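Local coordinates for serine protease inhibitor (Thermoanaerobacter tengcongensis, PDB 2PEF), which probably inhibits serine proteases as a member of the serpin family, and is captured here in the latent state, at residues T76-L81 against D114-D119. Residues are numbered along the deposited sequence; the frame is centred on the assembly and turned at random.
Sequences TYMKKL and DYYKAD
M78, near the end of helix 67-80, meets Y115 and Y116 in the last turn of helix 106-116 through its terminal methyl, and is the one residue of 76-81 to make contact. The M78 side chain is extended from CA to SD and then bends (chi3 -79°), which brings M78 CE to 3.4 Å from the backbone oxygen, O, of Y115. M78 CE is also 3.9 Å from Y116 CD2, meeting that ring obliquely; the two side chains cross at roughly a right angle. No hydrogen bond joins the segments, and their nearest CA approach is 8.5 Å, between M78 CA and Y116 CA. In the serpin fold the order of elements identifies helix 67-80 as helix D and helix 106-116 as helix E, with K117 (positive phi, 48°) and A118 leading into strand 119-123 (s1A), which lies parallel beside strand 87-98 (s2A) in beta-sheet A. On the inner side the packing is close: L40 of helix 35-46 and I91 of strand 87-98 also touch M78, while the Y116 side chain touches A43, M44 and L74, and a hydrogen bond from Y116 OH to N71 OD1 anchors its far end. The outer side is looser. There K79 and K117 are exposed, and the ammonium of K79 turns away from 114-119 to E2, near the N terminus, in a salt bridge.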
loop_
_atom_site.group_PDB
_atom_site.type_symbol
_atom_site.label_atom_id
_atom_site.label_comp_id
_atom_site.label_asym_id
_atom_site.label_seq_id
_atom_site.Cartn_x
_atom_site.Cartn_y
_atom_site.Cartn_z
ATOM N N THR A 76 -16.503 -5.194 3.573
ATOM C CA THR A 76 -17.357 -4.011 3.585
ATOM C C THR A 76 -16.584 -2.776 3.118
ATOM O O THR A 76 -17.105 -1.960 2.346
ATOM C CB THR A 76 -17.947 -3.774 4.984
ATOM O OG1 THR A 76 -18.531 -4.995 5.463
ATOM C CG2 THR A 76 -19.007 -2.682 4.945
ATOM N N TYR A 77 -15.342 -2.661 3.580
ATOM C CA TYR A 77 -14.473 -1.554 3.190
ATOM C C TYR A 77 -14.271 -1.519 1.679
ATOM O O TYR A 77 -14.448 -0.474 1.049
ATOM C CB TYR A 77 -13.125 -1.637 3.907
ATOM C CG TYR A 77 -12.292 -0.383 3.775
ATOM C CD1 TYR A 77 -12.765 0.841 4.252
ATOM C CD2 TYR A 77 -11.031 -0.420 3.183
ATOM C CE1 TYR A 77 -12.003 1.999 4.140
ATOM C CE2 TYR A 77 -10.257 0.738 3.065
ATOM C CZ TYR A 77 -10.751 1.941 3.543
ATOM O OH TYR A 77 -9.994 3.085 3.423
ATOM N N MET A 78 -13.905 -2.665 1.103
ATOM C CA MET A 78 -13.722 -2.788 -0.344
ATOM C C MET A 78 -15.011 -2.496 -1.113
ATOM O O MET A 78 -14.983 -1.849 -2.166
ATOM C CB MET A 78 -13.204 -4.179 -0.708
ATOM C CG MET A 78 -11.763 -4.438 -0.299
ATOM S SD MET A 78 -11.156 -5.983 -0.993
ATOM C CE MET A 78 -11.896 -7.166 0.131
ATOM N N LYS A 79 -16.132 -2.965 -0.573
ATOM C CA LYS A 79 -17.443 -2.751 -1.173
ATOM C C LYS A 79 -17.785 -1.267 -1.250
ATOM O O LYS A 79 -18.443 -0.832 -2.199
ATOM C CB LYS A 79 -18.516 -3.494 -0.369
ATOM C CG LYS A 79 -19.889 -3.540 -1.016
ATOM C CD LYS A 79 -20.762 -4.570 -0.324
ATOM C CE LYS A 79 -22.120 -4.684 -0.983
ATOM N NZ LYS A 79 -22.868 -5.872 -0.467
ATOM N N LYS A 80 -17.325 -0.497 -0.263
ATOM C CA LYS A 80 -17.711 0.914 -0.138
ATOM C C LYS A 80 -16.678 1.935 -0.634
ATOM O O LYS A 80 -16.977 3.135 -0.701
ATOM C CB LYS A 80 -18.146 1.222 1.299
ATOM C CG LYS A 80 -19.524 0.654 1.644
ATOM C CD LYS A 80 -19.980 1.005 3.061
ATOM C CE LYS A 80 -20.426 2.464 3.205
ATOM N NZ LYS A 80 -21.474 2.889 2.220
ATOM N N LEU A 81 -15.475 1.474 -0.977
ATOM C CA LEU A 81 -14.456 2.365 -1.528
ATOM C C LEU A 81 -14.906 2.849 -2.902
ATOM O O LEU A 81 -15.095 2.033 -3.810
ATOM C CB LEU A 81 -13.088 1.676 -1.616
ATOM C CG LEU A 81 -12.222 1.656 -0.355
ATOM C CD1 LEU A 81 -11.061 0.684 -0.540
ATOM C CD2 LEU A 81 -11.716 3.053 0.039
ATOM N N ASP A 114 -15.572 -15.419 -1.382
ATOM C CA ASP A 114 -16.714 -14.655 -0.876
ATOM C C ASP A 114 -16.370 -13.263 -0.358
ATOM O O ASP A 114 -17.010 -12.286 -0.744
ATOM C CB ASP A 114 -17.470 -15.440 0.201
ATOM C CG ASP A 114 -18.342 -16.546 -0.376
ATOM O OD1 ASP A 114 -18.614 -16.536 -1.596
ATOM O OD2 ASP A 114 -18.765 -17.427 0.401
ATOM N N TYR A 115 -15.375 -13.181 0.522
ATOM C CA TYR A 115 -15.008 -11.920 1.170
ATOM C C TYR A 115 -13.994 -11.094 0.384
ATOM O O TYR A 115 -13.953 -9.871 0.517
ATOM C CB TYR A 115 -14.470 -12.184 2.578
ATOM C CG TYR A 115 -15.536 -12.580 3.573
ATOM C CD1 TYR A 115 -15.898 -13.915 3.744
ATOM C CD2 TYR A 115 -16.187 -11.616 4.340
ATOM C CE1 TYR A 115 -16.882 -14.279 4.662
ATOM C CE2 TYR A 115 -17.167 -11.966 5.261
ATOM C CZ TYR A 115 -17.513 -13.298 5.415
ATOM O OH TYR A 115 -18.485 -13.650 6.320
ATOM N N TYR A 116 -13.175 -11.764 -0.424
ATOM C CA TYR A 116 -12.073 -11.091 -1.116
ATOM C C TYR A 116 -12.194 -11.130 -2.635
ATOM O O TYR A 116 -11.335 -10.593 -3.339
ATOM C CB TYR A 116 -10.729 -11.675 -0.664
ATOM C CG TYR A 116 -10.464 -11.424 0.801
ATOM C CD1 TYR A 116 -10.901 -12.326 1.768
ATOM C CD2 TYR A 116 -9.813 -10.263 1.224
ATOM C CE1 TYR A 116 -10.681 -12.099 3.124
ATOM C CE2 TYR A 116 -9.588 -10.022 2.585
ATOM C CZ TYR A 116 -10.027 -10.945 3.527
ATOM O OH TYR A 116 -9.817 -10.722 4.873
ATOM N N LYS A 117 -13.262 -11.755 -3.127
ATOM C CA LYS A 117 -13.528 -11.871 -4.565
ATOM C C LYS A 117 -12.294 -12.341 -5.331
ATOM O O LYS A 117 -12.013 -11.859 -6.434
ATOM C CB LYS A 117 -14.018 -10.532 -5.134
ATOM C CG LYS A 117 -15.299 -10.012 -4.515
ATOM C CD LYS A 117 -15.752 -8.740 -5.209
ATOM C CE LYS A 117 -17.049 -8.226 -4.617
ATOM N N ALA A 118 -11.561 -13.287 -4.749
ATOM C CA ALA A 118 -10.288 -13.701 -5.319
ATOM C C ALA A 118 -10.438 -14.641 -6.507
ATOM O O ALA A 118 -11.213 -15.600 -6.472
ATOM C CB ALA A 118 -9.395 -14.317 -4.259
ATOM N N ASP A 119 -9.695 -14.335 -7.565
ATOM C CA ASP A 119 -9.505 -15.247 -8.684
ATOM C C ASP A 119 -8.692 -16.435 -8.190
ATOM O O ASP A 119 -7.651 -16.256 -7.555
ATOM C CB ASP A 119 -8.726 -14.550 -9.797
ATOM C CG ASP A 119 -9.529 -13.476 -10.505
ATOM O OD1 ASP A 119 -10.761 -13.615 -10.627
ATOM O OD2 ASP A 119 -8.907 -12.494 -10.962
#